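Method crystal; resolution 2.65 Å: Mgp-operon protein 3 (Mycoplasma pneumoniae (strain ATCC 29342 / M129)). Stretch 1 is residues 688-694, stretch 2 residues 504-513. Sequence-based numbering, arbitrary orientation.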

# COMPACT_ATOMS: atom_id res chain seq x y z
N SER A 688 4.26 -5.79 15.86
CA SER A 688 5.38 -5.21 15.16
C SER A 688 5.02 -3.72 15.03
O SER A 688 3.83 -3.36 14.99
CB SER A 688 5.55 -5.83 13.78
OG SER A 688 6.36 -5.04 12.92
N ARG A 689 6.02 -2.85 15.02
CA ARG A 689 5.77 -1.43 14.90
C ARG A 689 6.29 -0.89 13.56
O ARG A 689 6.28 0.32 13.36
CB ARG A 689 6.37 -0.70 16.11
CG ARG A 689 5.45 -0.57 17.33
CD ARG A 689 5.21 -1.87 18.10
NE ARG A 689 6.46 -2.49 18.55
CZ ARG A 689 7.03 -2.26 19.73
NH1 ARG A 689 8.16 -2.87 20.06
NH2 ARG A 689 6.47 -1.43 20.60
N THR A 690 6.72 -1.79 12.64
CA THR A 690 7.27 -1.43 11.32
C THR A 690 6.79 -2.34 10.19
O THR A 690 6.85 -1.93 9.02
CB THR A 690 8.81 -1.37 11.34
OG1 THR A 690 9.37 -2.58 11.87
CG2 THR A 690 9.36 -0.14 12.05
N ASP A 691 6.35 -3.56 10.50
CA ASP A 691 5.92 -4.51 9.48
C ASP A 691 4.42 -4.76 9.49
O ASP A 691 3.82 -4.86 10.56
CB ASP A 691 6.71 -5.83 9.60
CG ASP A 691 8.21 -5.64 9.35
OD1 ASP A 691 8.62 -5.66 8.17
OD2 ASP A 691 8.96 -5.47 10.34
N GLN A 692 3.82 -4.85 8.27
CA GLN A 692 2.39 -5.10 8.02
C GLN A 692 1.52 -4.06 8.73
O GLN A 692 0.52 -4.39 9.38
CB GLN A 692 1.98 -6.55 8.39
CG GLN A 692 2.91 -7.64 7.88
CD GLN A 692 2.56 -8.18 6.53
OE1 GLN A 692 2.29 -7.46 5.57
NE2 GLN A 692 2.57 -9.50 6.41
N LEU A 693 1.92 -2.78 8.61
CA LEU A 693 1.25 -1.67 9.27
C LEU A 693 0.19 -0.98 8.42
O LEU A 693 0.51 -0.36 7.39
CB LEU A 693 2.28 -0.65 9.77
CG LEU A 693 2.45 -0.49 11.28
CD1 LEU A 693 2.81 -1.81 11.97
CD2 LEU A 693 3.50 0.55 11.57
N LEU A 694 -1.08 -1.06 8.87
CA LEU A 694 -2.17 -0.36 8.22
C LEU A 694 -2.28 1.02 8.86
O LEU A 694 -2.29 1.15 10.08
CB LEU A 694 -3.51 -1.12 8.29
CG LEU A 694 -4.63 -0.52 7.41
CD1 LEU A 694 -4.60 -1.09 5.99
CD2 LEU A 694 -5.99 -0.71 8.04
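Stretch 2 504-513: KQKQFVENQL

Stretch 2 approaches as a helix, already under way when it enters at Lys504, and lays one side against the loop that leads into the strand at Leu693. Touching residues are at least 178 positions apart in sequence. The two stretches run in the same general sense where they meet: Arg689 faces Phe508, with their CA atoms 6.1 Å apart, and Thr690 faces Val509 at 5.7 Å. Backbone bonds such as Phe508 N to Lys504 O, 3.0 Å, and Glu510 N to Lys506 O, 2.9 Å, keep the helix regular, so that Gln505, Phe508 and Val509 come to the same side, and Gln512, further along, also reaches stretch 1. Lys506, Gln507 and Glu510 make no contact with it. The contact is small, burying 330 Å² over both sides.

Its centre is the pairing of Arg689 with Phe508. Both CA-to-CB bonds point toward the opposite stretch. Arg689 does not extend; chi1 is m, near -88°, while chi2 and chi3 are both p, and this folded chain passes along the phenyl ring. Arg689 CB lies over the ring face, 3.9 Å from the centroid of the Phe508 ring, and the guanidinium arrives at the same ring, Arg689 CZ standing 4.0 Å from the centroid of Phe508 in an off-centre cation-pi contact. The closest atoms are Arg689 NH1 and Phe508 CZ, 3.3 Å apart. Arginine suits the place because its methylene stem can pack on an aromatic surface while its planar cation meets the pi electrons; its guanidinium nitrogens are hydrogen-bonded elsewhere in the structure. Phenylalanine supplies the broad apolar face, its chi1 of -93° lying between wells. Gln505 borders the same stem, with Arg689 CG 4.2 Å from Gln505 CG.

Thr690 has chi1 at p, and its methyl CG2 makes the closest approaches to stretch 2, 3.5 Å from Phe508 O and 3.8 Å from Gln512 NE2. Thr690 OG1 lies 3.3 Å from Asp691 OD2. Val509, with chi1 at t, sets its CG2 3.7 Å from Arg689 O and 4.2 Å from Leu693 CD2; the latter is a purely apolar touch, where the compact valine meets a leucine at the start of the strand.

The loop is shaped from within by Ser688. Its CA-to-CB bond points away from the helix, and chi1 at t places OG to accept from two backbone amides, Thr690 N at 3.3 Å and Asp691 N at 2.8 Å. A short hydroxyl side chain is well suited to tying up such a turn.

No direct hydrogen bond joins the stretches; water does the polar work. Water 1 donates to Gln505 O at 2.9 Å and to Arg689 O at 2.7 Å, bridging two backbone carbonyls that could not bond each other. Water 2 donates to Ser688 O at 2.9 Å and weakly accepts from Gln505 NE2 at 3.4 Å.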

# COMPACT_ATOMS: atom_id res chain seq x y z
N LYS A 504 5.81 7.14 20.29
CA LYS A 504 6.71 6.01 20.22
C LYS A 504 6.51 5.25 18.90
O LYS A 504 7.49 4.87 18.27
CB LYS A 504 6.51 5.09 21.44
CG LYS A 504 7.78 4.33 21.86
CD LYS A 504 8.81 5.22 22.58
CE LYS A 504 8.82 5.07 24.08
NZ LYS A 504 7.67 5.76 24.71
N GLN A 505 5.24 5.11 18.46
CA GLN A 505 4.90 4.44 17.21
C GLN A 505 5.45 5.16 15.98
O GLN A 505 5.86 4.49 15.03
CB GLN A 505 3.40 4.17 17.10
CG GLN A 505 3.01 2.85 17.75
CD GLN A 505 1.52 2.69 17.86
OE1 GLN A 505 0.86 3.35 18.66
NE2 GLN A 505 0.96 1.80 17.05
N LYS A 506 5.52 6.51 16.04
CA LYS A 506 6.09 7.34 14.97
C LYS A 506 7.61 7.10 14.95
O LYS A 506 8.18 6.81 13.89
CB LYS A 506 5.79 8.83 15.20
CG LYS A 506 6.18 9.74 14.03
CD LYS A 506 5.70 11.19 14.20
CE LYS A 506 6.66 12.06 14.96
NZ LYS A 506 6.14 13.44 15.12
N GLN A 507 8.24 7.18 16.16
CA GLN A 507 9.67 6.98 16.41
C GLN A 507 10.15 5.66 15.81
O GLN A 507 11.17 5.65 15.15
CB GLN A 507 9.97 7.02 17.92
CG GLN A 507 9.94 8.41 18.54
CD GLN A 507 10.06 8.36 20.05
OE1 GLN A 507 10.87 7.62 20.62
NE2 GLN A 507 9.27 9.15 20.73
N PHE A 508 9.36 4.57 15.99
CA PHE A 508 9.67 3.25 15.44
C PHE A 508 9.84 3.29 13.92
O PHE A 508 10.83 2.77 13.41
CB PHE A 508 8.59 2.23 15.82
CG PHE A 508 8.92 1.46 17.08
CD1 PHE A 508 9.81 0.40 17.05
CD2 PHE A 508 8.32 1.80 18.29
CE1 PHE A 508 10.11 -0.31 18.22
CE2 PHE A 508 8.64 1.10 19.46
CZ PHE A 508 9.55 0.07 19.42
N VAL A 509 8.90 3.92 13.21
CA VAL A 509 8.90 4.03 11.75
C VAL A 509 10.05 4.92 11.29
O VAL A 509 10.85 4.49 10.45
CB VAL A 509 7.52 4.50 11.19
CG1 VAL A 509 7.55 4.67 9.67
CG2 VAL A 509 6.40 3.55 11.61
N GLU A 510 10.14 6.13 11.87
CA GLU A 510 11.13 7.16 11.54
C GLU A 510 12.57 6.76 11.85
O GLU A 510 13.46 7.17 11.12
CB GLU A 510 10.79 8.49 12.20
CG GLU A 510 9.61 9.21 11.55
CD GLU A 510 9.28 10.59 12.10
OE1 GLU A 510 9.73 10.92 13.22
OE2 GLU A 510 8.54 11.33 11.41
N ASN A 511 12.80 6.00 12.93
CA ASN A 511 14.15 5.58 13.30
C ASN A 511 14.73 4.59 12.31
O ASN A 511 15.93 4.58 12.07
CB ASN A 511 14.23 5.06 14.74
CG ASN A 511 14.04 6.14 15.77
OD1 ASN A 511 13.96 7.34 15.47
ND2 ASN A 511 13.93 5.72 17.03
N GLN A 512 13.87 3.78 11.69
CA GLN A 512 14.31 2.80 10.71
C GLN A 512 14.49 3.42 9.32
O GLN A 512 15.04 2.76 8.44
CB GLN A 512 13.39 1.56 10.70
CG GLN A 512 14.18 0.28 10.56
CD GLN A 512 13.43 -0.96 10.97
OE1 GLN A 512 13.24 -1.88 10.17
NE2 GLN A 512 13.03 -1.03 12.24
N LEU A 513 14.10 4.71 9.13
CA LEU A 513 14.23 5.41 7.85
C LEU A 513 15.68 5.61 7.45
O LEU A 513 15.99 5.66 6.26
CB LEU A 513 13.48 6.77 7.84
CG LEU A 513 11.94 6.75 7.82
CD1 LEU A 513 11.38 8.14 8.03
CD2 LEU A 513 11.39 6.20 6.51
O HOH W 1 4.63 1.88 14.73
O HOH W 2 2.14 -1.08 15.73